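Local coordinates for putative fimbrial associated sortase-like protein (Corynebacterium diphtheriae, PDB 6BWE), which probably acts as a class C (pilus-type) sortase, a membrane-anchored cysteine transpeptidase that joins pilin subunits covalently, present here as its extracellular catalytic part in a lid-mutant form, at residues A[32-37]-A[113-118]; A[164-169]-A[197-202]. The protein carries 2 engineered substitutions. All coordinates share one frame; numbering follows the deposited sequence.

Contact 1 of 2, residues A[32-37]-A[113-118]; sequences EAARQY and LPVGGT
Tyr37 and Leu113 cross at about a right angle, with the CD1 methyl of Leu113 set 3.6 Å from Tyr37 CD2 at an oblique approach to the ring. The phenol is brought there by a first torsion that puts CG anti to the backbone N (chi1 170°). One turn back along the helix, Ala34 points its single methyl into the angle between two apolar side chains: its CB is 3.9 Å from Leu113 CD1 and 4.0 Å from Val115 CG1. Val115 touches with both branches, the second, CG2, resting 4.1 Å from the aliphatic CG of Arg35. These contacts seat the N-terminal helix 24-39 on the loop between strands 105-107 and 123-125 of the sortase β-barrel. An inverse γ-turn centred on Pro114, closed by Val115 N to Leu113 O, lets Leu113 and Val115 both face the helix. Asn38 OD1 accepts from Leu113 N just beyond the segment. Toward Arg35, which is partly exposed, the chemistry turns polar. The Arg35 chain is extended from CG to NE, and the guanidinium meets two waters edge-on, in its plane, one 2.7 Å from NH2 and the other 3.0 Å from NE. Both are also placed to donate to Val115 O, though each has other acceptors in reach.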
loop_
_atom_site.group_PDB
_atom_site.type_symbol
_atom_site.label_atom_id
_atom_site.label_comp_id
_atom_site.label_asym_id
_atom_site.label_seq_id
_atom_site.Cartn_x
_atom_site.Cartn_y
_atom_site.Cartn_z
ATOM N N GLU A 32 19.017 -4.323 5.928
ATOM C CA GLU A 32 19.058 -3.519 4.738
ATOM C C GLU A 32 18.001 -3.976 3.735
ATOM O O GLU A 32 17.299 -3.160 3.143
ATOM C CB GLU A 32 20.459 -3.540 4.099
ATOM C CG GLU A 32 21.374 -2.458 4.669
ATOM C CD GLU A 32 20.899 -1.054 4.279
ATOM O OE1 GLU A 32 20.992 -0.696 3.069
ATOM O OE2 GLU A 32 20.381 -0.321 5.166
ATOM N N ALA A 33 17.916 -5.286 3.533
ATOM C CA ALA A 33 16.890 -5.816 2.622
ATOM C C ALA A 33 15.487 -5.423 3.066
ATOM O O ALA A 33 14.620 -5.132 2.224
ATOM C CB ALA A 33 16.988 -7.325 2.505
ATOM N N ALA A 34 15.237 -5.437 4.370
ATOM C CA ALA A 34 13.900 -5.055 4.866
ATOM C C ALA A 34 13.609 -3.565 4.733
ATOM O O ALA A 34 12.458 -3.163 4.485
ATOM C CB ALA A 34 13.739 -5.455 6.301
ATOM N N ARG A 35 14.617 -2.746 4.927
ATOM C CA ARG A 35 14.485 -1.306 4.630
ATOM C C ARG A 35 14.183 -1.046 3.144
ATOM O O ARG A 35 13.345 -0.210 2.825
ATOM C CB ARG A 35 15.739 -0.534 5.009
ATOM C CG ARG A 35 15.977 -0.418 6.480
ATOM C CD ARG A 35 17.289 0.315 6.760
ATOM N NE ARG A 35 17.667 -0.002 8.130
ATOM C CZ ARG A 35 18.745 -0.683 8.527
ATOM N NH1 ARG A 35 19.662 -1.126 7.668
ATOM N NH2 ARG A 35 18.902 -0.897 9.827
ATOM N N GLN A 36 14.850 -1.765 2.253
ATOM C CA GLN A 36 14.542 -1.694 0.818
ATOM C C GLN A 36 13.072 -2.126 0.523
ATOM O O GLN A 36 12.333 -1.439 -0.230
ATOM C CB GLN A 36 15.514 -2.562 0.020
ATOM C CG GLN A 36 15.191 -2.596 -1.473
ATOM C CD GLN A 36 16.190 -3.337 -2.321
ATOM O OE1 GLN A 36 16.866 -2.754 -3.191
ATOM N NE2 GLN A 36 16.262 -4.622 -2.120
ATOM N N TYR A 37 12.653 -3.241 1.119
ATOM C CA TYR A 37 11.270 -3.704 1.014
ATOM C C TYR A 37 10.316 -2.570 1.436
ATOM O O TYR A 37 9.367 -2.233 0.709
ATOM C CB TYR A 37 11.015 -4.989 1.828
ATOM C CG TYR A 37 9.552 -5.331 1.905
ATOM C CD1 TYR A 37 8.944 -6.093 0.942
ATOM C CD2 TYR A 37 8.751 -4.777 2.906
ATOM C CE1 TYR A 37 7.582 -6.341 0.970
ATOM C CE2 TYR A 37 7.389 -5.015 2.947
ATOM C CZ TYR A 37 6.800 -5.785 1.994
ATOM O OH TYR A 37 5.439 -6.014 2.064
ATOM N N LEU A 113 7.624 -3.205 7.490
ATOM C CA LEU A 113 8.228 -4.125 8.439
ATOM C C LEU A 113 8.899 -3.349 9.577
ATOM O O LEU A 113 9.377 -2.227 9.352
ATOM C CB LEU A 113 9.286 -4.950 7.711
ATOM C CG LEU A 113 8.809 -5.933 6.654
ATOM C CD1 LEU A 113 10.015 -6.406 5.875
ATOM C CD2 LEU A 113 8.061 -7.096 7.285
ATOM N N PRO A 114 8.938 -3.925 10.805
ATOM C CA PRO A 114 9.316 -3.094 11.956
ATOM C C PRO A 114 10.830 -3.046 12.148
ATOM O O PRO A 114 11.358 -3.632 13.085
ATOM C CB PRO A 114 8.585 -3.764 13.110
ATOM C CG PRO A 114 8.593 -5.210 12.751
ATOM C CD PRO A 114 8.272 -5.160 11.257
ATOM N N VAL A 115 11.495 -2.353 11.223
ATOM C CA VAL A 115 12.943 -2.121 11.233
ATOM C C VAL A 115 13.280 -0.627 11.372
ATOM O O VAL A 115 14.431 -0.270 11.242
ATOM C CB VAL A 115 13.632 -2.736 10.014
ATOM C CG1 VAL A 115 13.529 -4.245 10.076
ATOM C CG2 VAL A 115 13.045 -2.218 8.688
ATOM N N GLY A 116 12.279 0.214 11.653
ATOM C CA GLY A 116 12.488 1.657 11.843
ATOM C C GLY A 116 12.681 2.384 10.520
ATOM O O GLY A 116 12.760 1.751 9.447
ATOM N N GLY A 117 12.725 3.712 10.595
ATOM C CA GLY A 117 12.926 4.565 9.439
ATOM C C GLY A 117 11.873 5.638 9.420
ATOM O O GLY A 117 10.686 5.390 9.717
ATOM N N THR A 118 12.267 6.840 9.067
ATOM C CA THR A 118 11.264 7.907 8.955
ATOM C C THR A 118 10.384 7.586 7.765
ATOM O O THR A 118 10.846 7.066 6.772
ATOM C CB THR A 118 11.894 9.299 8.896
ATOM O OG1 THR A 118 12.809 9.350 7.803
ATOM C CG2 THR A 118 12.635 9.564 10.194
HETATM O O HOH W 1 17.040 -0.513 11.809
HETATM O O HOH W 2 15.742 1.750 9.555
#

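Contact 2 of 2, residues A[164-169]-A[197-202]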
loop_
_atom_site.group_PDB
_atom_site.type_symbol
_atom_site.label_atom_id
_atom_site.label_comp_id
_atom_site.label_asym_id
_atom_site.label_seq_id
_atom_site.Cartn_x
_atom_site.Cartn_y
_atom_site.Cartn_z
ATOM N N ILE A 164 -3.683 6.895 21.962
ATOM C CA ILE A 164 -4.490 5.758 22.358
ATOM C C ILE A 164 -5.900 6.061 21.867
ATOM O O ILE A 164 -6.504 7.009 22.335
ATOM C CB ILE A 164 -4.465 5.551 23.875
ATOM C CG1 ILE A 164 -3.061 5.180 24.342
ATOM C CG2 ILE A 164 -5.440 4.441 24.280
ATOM C CD1 ILE A 164 -2.887 5.160 25.849
ATOM N N ASN A 165 -6.397 5.282 20.904
ATOM C CA ASN A 165 -7.693 5.547 20.276
ATOM C C ASN A 165 -8.493 4.251 20.161
ATOM O O ASN A 165 -7.933 3.213 19.832
ATOM C CB ASN A 165 -7.474 6.148 18.873
ATOM C CG ASN A 165 -6.946 7.577 18.920
ATOM O OD1 ASN A 165 -7.676 8.503 19.283
ATOM N ND2 ASN A 165 -5.655 7.761 18.597
ATOM N N VAL A 166 -9.783 4.309 20.476
ATOM C CA VAL A 166 -10.703 3.208 20.234
ATOM C C VAL A 166 -11.564 3.618 19.040
ATOM O O VAL A 166 -12.206 4.678 19.081
ATOM C CB VAL A 166 -11.569 2.915 21.458
ATOM C CG1 VAL A 166 -12.664 1.911 21.127
ATOM C CG2 VAL A 166 -10.689 2.425 22.614
ATOM N N VAL A 167 -11.556 2.804 17.985
ATOM C CA VAL A 167 -12.226 3.138 16.733
ATOM C C VAL A 167 -13.050 1.965 16.214
ATOM O O VAL A 167 -12.839 0.811 16.625
ATOM C CB VAL A 167 -11.213 3.600 15.646
ATOM C CG1 VAL A 167 -10.490 4.864 16.087
ATOM C CG2 VAL A 167 -10.237 2.492 15.268
ATOM N N LEU A 168 -13.967 2.254 15.288
ATOM C CA LEU A 168 -14.655 1.189 14.563
ATOM C C LEU A 168 -13.678 0.496 13.645
ATOM O O LEU A 168 -12.728 1.122 13.200
ATOM C CB LEU A 168 -15.863 1.722 13.775
ATOM C CG LEU A 168 -17.005 2.249 14.645
ATOM C CD1 LEU A 168 -18.087 2.895 13.782
ATOM C CD2 LEU A 168 -17.613 1.129 15.486
ATOM N N PRO A 169 -13.900 -0.798 13.340
ATOM C CA PRO A 169 -12.898 -1.567 12.607
ATOM C C PRO A 169 -12.597 -1.046 11.206
ATOM O O PRO A 169 -11.479 -1.217 10.724
ATOM C CB PRO A 169 -13.494 -2.979 12.565
ATOM C CG PRO A 169 -14.431 -3.011 13.715
ATOM C CD PRO A 169 -15.052 -1.650 13.685
ATOM N N HIS A 197 -14.925 -3.181 17.959
ATOM C CA HIS A 197 -14.079 -1.989 17.860
ATOM C C HIS A 197 -12.615 -2.428 17.843
ATOM O O HIS A 197 -12.290 -3.605 18.103
ATOM C CB HIS A 197 -14.315 -1.040 19.040
ATOM C CG HIS A 197 -15.638 -0.338 19.008
ATOM N ND1 HIS A 197 -16.825 -0.969 19.309
ATOM C CD2 HIS A 197 -15.954 0.950 18.740
ATOM C CE1 HIS A 197 -17.820 -0.104 19.203
ATOM N NE2 HIS A 197 -17.318 1.068 18.860
ATOM N N ARG A 198 -11.740 -1.478 17.560
ATOM C CA ARG A 198 -10.302 -1.684 17.637
ATOM C C ARG A 198 -9.680 -0.666 18.567
ATOM O O ARG A 198 -10.026 0.521 18.529
ATOM C CB ARG A 198 -9.641 -1.583 16.250
ATOM C CG ARG A 198 -10.097 -2.646 15.269
ATOM C CD ARG A 198 -9.660 -4.038 15.715
ATOM N NE ARG A 198 -10.146 -5.088 14.824
ATOM C CZ ARG A 198 -11.283 -5.778 14.969
ATOM N NH1 ARG A 198 -12.136 -5.563 15.982
ATOM N NH2 ARG A 198 -11.584 -6.704 14.069
ATOM N N LEU A 199 -8.776 -1.147 19.417
ATOM C CA LEU A 199 -7.874 -0.304 20.188
ATOM C C LEU A 199 -6.569 -0.126 19.415
ATOM O O LEU A 199 -5.957 -1.138 19.020
ATOM C CB LEU A 199 -7.626 -0.913 21.553
ATOM C CG LEU A 199 -6.550 -0.246 22.409
ATOM C CD1 LEU A 199 -6.988 1.150 22.833
ATOM C CD2 LEU A 199 -6.234 -1.130 23.602
ATOM N N LEU A 200 -6.166 1.135 19.195
ATOM C CA LEU A 200 -4.951 1.499 18.451
ATOM C C LEU A 200 -4.073 2.279 19.403
ATOM O O LEU A 200 -4.481 3.350 19.909
ATOM C CB LEU A 200 -5.241 2.382 17.215
ATOM C CG LEU A 200 -5.689 1.729 15.898
ATOM C CD1 LEU A 200 -6.888 0.825 16.085
ATOM C CD2 LEU A 200 -5.999 2.783 14.844
ATOM N N VAL A 201 -2.860 1.758 19.620
ATOM C CA VAL A 201 -1.903 2.361 20.500
ATOM C C VAL A 201 -0.725 2.747 19.602
ATOM O O VAL A 201 -0.041 1.857 19.061
ATOM C CB VAL A 201 -1.443 1.392 21.612
ATOM C CG1 VAL A 201 -0.272 1.980 22.408
ATOM C CG2 VAL A 201 -2.564 1.114 22.592
ATOM N N ARG A 202 -0.530 4.051 19.419
ATOM C CA ARG A 202 0.482 4.577 18.527
ATOM C C ARG A 202 1.686 5.057 19.325
ATOM O O ARG A 202 1.538 5.632 20.443
ATOM C CB ARG A 202 -0.103 5.730 17.705
ATOM C CG ARG A 202 0.738 6.133 16.505
ATOM C CD ARG A 202 0.163 7.321 15.745
ATOM N NE ARG A 202 0.305 8.551 16.555
ATOM C CZ ARG A 202 -0.412 9.664 16.409
ATOM N NH1 ARG A 202 -1.339 9.784 15.459
ATOM N NH2 ARG A 202 -0.192 10.687 17.237
HETATM O O HOH W 3 -3.975 5.596 17.924
#
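Leu168 and His197 each place CG anti to the carbonyl carbon (chi1 -67° and -71°), which lays the two side chains alongside one another, pointing the same way, and brings Leu168 CD2 over one face of the imidazole, 3.4 Å from His197 NE2. The rotation of that ring is further fixed by ND1, which bonds to Asn195 O. Arg198 bends at its second torsion (chi2 -66°), folding its guanidinium back so that NH1 reaches His197 O at 2.9 Å; NH1 also bonds to Ser196 OG. The carbonyl oxygen lies in the guanidinium plane, although NH1 itself sits well above the plane of the carbonyl. The Pro169 and Arg198 side chains cross at about a right angle, with Pro169 CB 4.3 Å above the guanidinium plane of Arg198, over its centre. These groups sit where strands 155-167 and 198-206, antiparallel neighbours in the sortase β-barrel, meet the loops at their ends. Asn165 with Leu200 and Val167 with Arg198 are hydrogen-bonded pairs, each joined by two nearly straight N-H to O bonds, such as Leu200 N to Asn165 O at 2.8 Å and Arg198 N to Val167 O at 2.7 Å. The side chain of Arg198 lies about 7 Å from that of His127, a predicted proton donor/acceptor, consistent with the arginine that sortases carry beside their cysteine and histidine. On the face bearing Ile164, Val166, Leu199 and Val201, Leu199 CD1 meets two branched neighbours, with Ile164 CG2 and Val166 CG2 each 3.9 Å away. On the other face Val167 CG2 touches Leu200 CD1 at 3.8 Å, the two side chains crossing at about a right angle. Leu200 O accepts twice, from Asn165 N and from a water that in turn accepts a hydrogen bond from Asn165 ND2.

Overall arrangement
Contact 1 is mostly buried and joins an N-terminal helix to a loop, whereas contact 2 is partly exposed and joins two neighbouring strands of one sheet. They share no secondary-structure element and sit on opposite sides of the chain's centre, about 25 Å apart between centres, with nearest atoms about 12 Å apart. Direct hydrogen bonding between backbones defines contact 2; in contact 1 apolar packing does the joining and polar links between its segments run through water. Arg35 of contact 1 lies away from the annotated sites, while Arg198 of contact 2 stands near the predicted active-site histidine.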